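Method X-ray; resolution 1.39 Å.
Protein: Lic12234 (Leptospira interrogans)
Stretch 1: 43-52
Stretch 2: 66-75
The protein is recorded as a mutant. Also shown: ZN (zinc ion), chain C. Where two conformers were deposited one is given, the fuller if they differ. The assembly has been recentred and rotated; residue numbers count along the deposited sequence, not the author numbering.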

# COMPACT_ATOMS: atom_id res chain seq x y z
N LEU A 43 -11.51 -11.52 7.08
CA LEU A 43 -10.23 -10.92 7.46
C LEU A 43 -10.26 -9.39 7.32
O LEU A 43 -10.62 -8.86 6.26
CB LEU A 43 -9.14 -11.52 6.60
CG LEU A 43 -7.73 -11.36 7.16
CD1 LEU A 43 -7.57 -12.18 8.46
CD2 LEU A 43 -6.69 -11.82 6.13
N GLU A 44 -9.77 -8.70 8.36
CA GLU A 44 -9.67 -7.25 8.39
C GLU A 44 -8.26 -6.75 8.35
O GLU A 44 -8.01 -5.62 7.92
CB GLU A 44 -10.40 -6.68 9.60
CG GLU A 44 -11.88 -7.01 9.55
CD GLU A 44 -12.80 -6.29 10.50
OE1 GLU A 44 -12.29 -5.56 11.38
OE2 GLU A 44 -14.03 -6.44 10.36
N SER A 45 -7.30 -7.57 8.82
CA SER A 45 -5.92 -7.12 8.84
C SER A 45 -5.03 -8.29 8.48
O SER A 45 -5.20 -9.37 9.03
CB SER A 45 -5.59 -6.67 10.26
OG SER A 45 -4.25 -6.23 10.34
N LEU A 46 -4.08 -8.07 7.58
CA LEU A 46 -3.16 -9.10 7.15
C LEU A 46 -1.76 -8.52 7.25
O LEU A 46 -1.48 -7.47 6.64
CB LEU A 46 -3.50 -9.50 5.71
CG LEU A 46 -2.60 -10.54 5.05
CD1 LEU A 46 -2.49 -11.83 5.89
CD2 LEU A 46 -3.09 -10.86 3.61
N HIS A 47 -0.90 -9.18 8.03
CA HIS A 47 0.49 -8.73 8.18
C HIS A 47 1.40 -9.79 7.56
O HIS A 47 1.27 -10.98 7.87
CB HIS A 47 0.85 -8.62 9.66
CG HIS A 47 0.11 -7.56 10.39
ND1 HIS A 47 0.64 -6.31 10.57
CD2 HIS A 47 -1.12 -7.60 10.98
CE1 HIS A 47 -0.23 -5.63 11.28
NE2 HIS A 47 -1.32 -6.36 11.55
N LEU A 48 2.24 -9.35 6.65
CA LEU A 48 3.17 -10.22 5.90
C LEU A 48 4.55 -9.62 5.86
O LEU A 48 5.33 -9.90 4.96
CB LEU A 48 2.68 -10.37 4.45
CG LEU A 48 1.30 -11.00 4.31
CD1 LEU A 48 0.75 -10.79 2.92
CD2 LEU A 48 1.32 -12.48 4.67
N ARG A 49 4.87 -8.83 6.88
CA ARG A 49 6.13 -8.10 6.94
C ARG A 49 7.33 -9.05 6.97
O ARG A 49 7.26 -10.10 7.65
CB ARG A 49 6.15 -7.27 8.23
CG ARG A 49 7.50 -6.54 8.48
CD ARG A 49 7.24 -5.50 9.55
NE ARG A 49 8.48 -4.89 10.07
CZ ARG A 49 9.10 -3.85 9.51
NH1 ARG A 49 8.64 -3.30 8.40
NH2 ARG A 49 10.19 -3.33 10.10
N ASP A 50 8.43 -8.71 6.28
CA ASP A 50 9.68 -9.44 6.42
C ASP A 50 9.57 -10.88 6.01
O ASP A 50 10.01 -11.80 6.73
CB ASP A 50 10.23 -9.29 7.83
CG ASP A 50 11.74 -9.35 7.91
OD1 ASP A 50 12.40 -9.45 6.85
OD2 ASP A 50 12.27 -9.34 9.04
N ASN A 51 9.04 -11.09 4.81
CA ASN A 51 9.00 -12.37 4.14
C ASN A 51 9.81 -12.24 2.84
O ASN A 51 10.61 -11.29 2.70
CB ASN A 51 7.57 -12.86 3.90
CG ASN A 51 6.94 -13.36 5.16
OD1 ASN A 51 7.31 -14.43 5.68
ND2 ASN A 51 5.92 -12.67 5.68
N GLU A 52 9.65 -13.19 1.93
CA GLU A 52 10.37 -13.18 0.66
C GLU A 52 9.36 -13.09 -0.51
O GLU A 52 9.55 -13.71 -1.55
CB GLU A 52 11.25 -14.44 0.54
CG GLU A 52 12.25 -14.59 1.69
CD GLU A 52 13.04 -15.88 1.68
OE1 GLU A 52 12.48 -16.92 1.26
OE2 GLU A 52 14.19 -15.89 2.18
N LEU A 66 -10.94 -6.46 4.01
CA LEU A 66 -9.63 -6.08 4.51
C LEU A 66 -9.50 -4.57 4.68
O LEU A 66 -9.76 -3.82 3.72
CB LEU A 66 -8.58 -6.55 3.52
CG LEU A 66 -7.19 -6.82 4.03
CD1 LEU A 66 -7.16 -7.94 5.08
CD2 LEU A 66 -6.26 -7.14 2.89
N LYS A 67 -9.03 -4.14 5.85
CA LYS A 67 -8.82 -2.72 6.15
C LYS A 67 -7.34 -2.39 6.20
O LYS A 67 -6.96 -1.25 5.91
CB LYS A 67 -9.40 -2.34 7.51
CG LYS A 67 -10.91 -2.50 7.60
CD LYS A 67 -11.34 -2.12 9.04
CE LYS A 67 -12.43 -1.10 9.03
NZ LYS A 67 -13.07 -1.01 10.38
N TYR A 68 -6.51 -3.34 6.59
CA TYR A 68 -5.09 -3.04 6.76
C TYR A 68 -4.26 -4.14 6.10
O TYR A 68 -4.56 -5.32 6.29
CB TYR A 68 -4.73 -2.99 8.27
CG TYR A 68 -5.71 -2.21 9.10
CD1 TYR A 68 -5.81 -0.83 8.97
CD2 TYR A 68 -6.47 -2.82 10.08
CE1 TYR A 68 -6.70 -0.09 9.74
CE2 TYR A 68 -7.36 -2.10 10.87
CZ TYR A 68 -7.46 -0.74 10.70
OH TYR A 68 -8.35 0.00 11.45
N LEU A 69 -3.25 -3.74 5.33
CA LEU A 69 -2.41 -4.72 4.66
C LEU A 69 -0.98 -4.24 4.82
O LEU A 69 -0.61 -3.14 4.35
CB LEU A 69 -2.80 -4.78 3.17
CG LEU A 69 -2.00 -5.73 2.29
CD1 LEU A 69 -2.03 -7.16 2.85
CD2 LEU A 69 -2.58 -5.72 0.87
N ASP A 70 -0.18 -5.07 5.49
CA ASP A 70 1.23 -4.78 5.73
C ASP A 70 2.07 -5.78 4.95
O ASP A 70 2.12 -6.95 5.32
CB ASP A 70 1.53 -4.88 7.22
CG ASP A 70 3.01 -4.86 7.53
OD1 ASP A 70 3.77 -4.41 6.68
OD2 ASP A 70 3.37 -5.32 8.63
N ILE A 71 2.67 -5.32 3.87
CA ILE A 71 3.56 -6.16 3.04
C ILE A 71 4.95 -5.57 3.02
O ILE A 71 5.70 -5.76 2.08
CB ILE A 71 3.11 -6.36 1.59
CG1 ILE A 71 1.62 -6.09 1.44
CG2 ILE A 71 3.56 -7.75 1.13
CD1 ILE A 71 1.10 -6.12 -0.05
N SER A 72 5.28 -4.86 4.08
CA SER A 72 6.59 -4.23 4.16
C SER A 72 7.72 -5.23 4.21
O SER A 72 7.52 -6.35 4.65
CB SER A 72 6.66 -3.33 5.38
OG SER A 72 6.45 -4.03 6.59
N ARG A 73 8.91 -4.82 3.76
CA ARG A 73 10.11 -5.67 3.88
C ARG A 73 9.96 -7.00 3.16
O ARG A 73 10.20 -8.09 3.73
CB ARG A 73 10.57 -5.83 5.34
CG ARG A 73 11.05 -4.51 5.94
CD ARG A 73 11.77 -4.68 7.28
NE ARG A 73 12.88 -5.62 7.15
CZ ARG A 73 13.52 -6.16 8.18
NH1 ARG A 73 13.17 -5.86 9.43
NH2 ARG A 73 14.52 -7.00 7.98
N ASN A 74 9.56 -6.93 1.88
CA ASN A 74 9.49 -8.13 1.05
C ASN A 74 10.28 -7.78 -0.21
O ASN A 74 11.17 -6.91 -0.16
CB ASN A 74 8.04 -8.51 0.74
CG ASN A 74 7.44 -9.27 1.86
OD1 ASN A 74 7.59 -10.48 1.93
ND2 ASN A 74 6.71 -8.62 2.77
N GLN A 75 10.05 -8.49 -1.32
CA GLN A 75 10.69 -8.17 -2.59
C GLN A 75 9.57 -7.97 -3.61
O GLN A 75 9.67 -8.42 -4.76
CB GLN A 75 11.64 -9.32 -3.04
CG GLN A 75 12.73 -9.69 -2.01
CD GLN A 75 13.16 -11.15 -2.08
OE1 GLN A 75 13.03 -11.85 -3.11
NE2 GLN A 75 13.69 -11.65 -0.97
ZN ZN C . 2.50 -5.62 10.33
O HOH W 1 14.70 -9.50 10.21
O HOH W 2 12.80 -10.35 1.36
O HOH W 3 11.29 -14.61 -3.30

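Stretch 2 lies beside stretch 1 in parallel register, the strands 68-70 and 45-47 running within 3° of each other, and the contact buries 992 Å² in total. At its start, Leu66 directs its CA-to-CB bond away overall, yet the t, p rotamer brings CD1 back over the neighbouring chain, 4.0 Å from both Leu43 CD2 and Leu46 CB.

Lys67 opens the backbone ladder. Its N donates to Glu44 O at 2.7 Å, and Tyr68 N donates to the same Glu44 O at 3.0 Å, so one carbonyl serves two successive amides where the strand begins. From there the pattern alternates as expected for parallel strands: Leu46 N donates to Tyr68 O (3.1 Å), Asp70 N to Leu46 O (3.0 Å, nearly linear at 172°), and Leu48 N to Asp70 O (2.7 Å). CA-H...O contacts fill in between, from Ser45 CA to Tyr68 O (3.4 Å) and from Leu69 CA to Leu46 O (3.5 Å). The Tyr68 ring presents its edge to Ser45 CB. Leu69 shares a sheet face with Leu46 and continues the apolar layer begun by Leu66, its CD1 lying 3.9 Å from Leu46 CD2.

Asp70 shares a sheet face with His47, and the two join through zinc: the metal is 1.9 Å from Asp70 OD2 and 2.0 Å from His47 ND1, with a further ligand from elsewhere in the structure. The other carboxylate oxygen is used locally, Asp70 OD1 accepting from Ser72 N at 3.0 Å and from Ser72 OG at 2.7 Å. Ser72 OG in turn accepts from Arg49 NH1 at 2.9 Å, which links the extended arginine to the aspartate through the hydroxyl. Ser72 O extends the backbone pairing beyond the strands by accepting from Asp50 N at 3.0 Å.

The CA-to-CB bond of Arg73 points toward stretch 1. Its CD packs over one face of the Arg49 guanidinium, 3.5 Å from Arg49 NH2, although the two like charges come close, with Arg49 NH2 and Arg73 NH1 4.0 Å apart. Asp50 OD2 forms a salt bridge with Arg73 NH2 at 3.4 Å, but lies over the guanidinium face, so the attraction is purely electrostatic.

Asn74 ties the loops together: its ND2 donates to Leu48 O at 2.9 Å and to Ile71 O at 3.1 Å, while Leu48 O also receives Asn51 ND2 at 2.9 Å. Finally, a water bridges Gln75 NE2 (2.8 Å from the water O) and Asn51 O (2.7 Å from the same O).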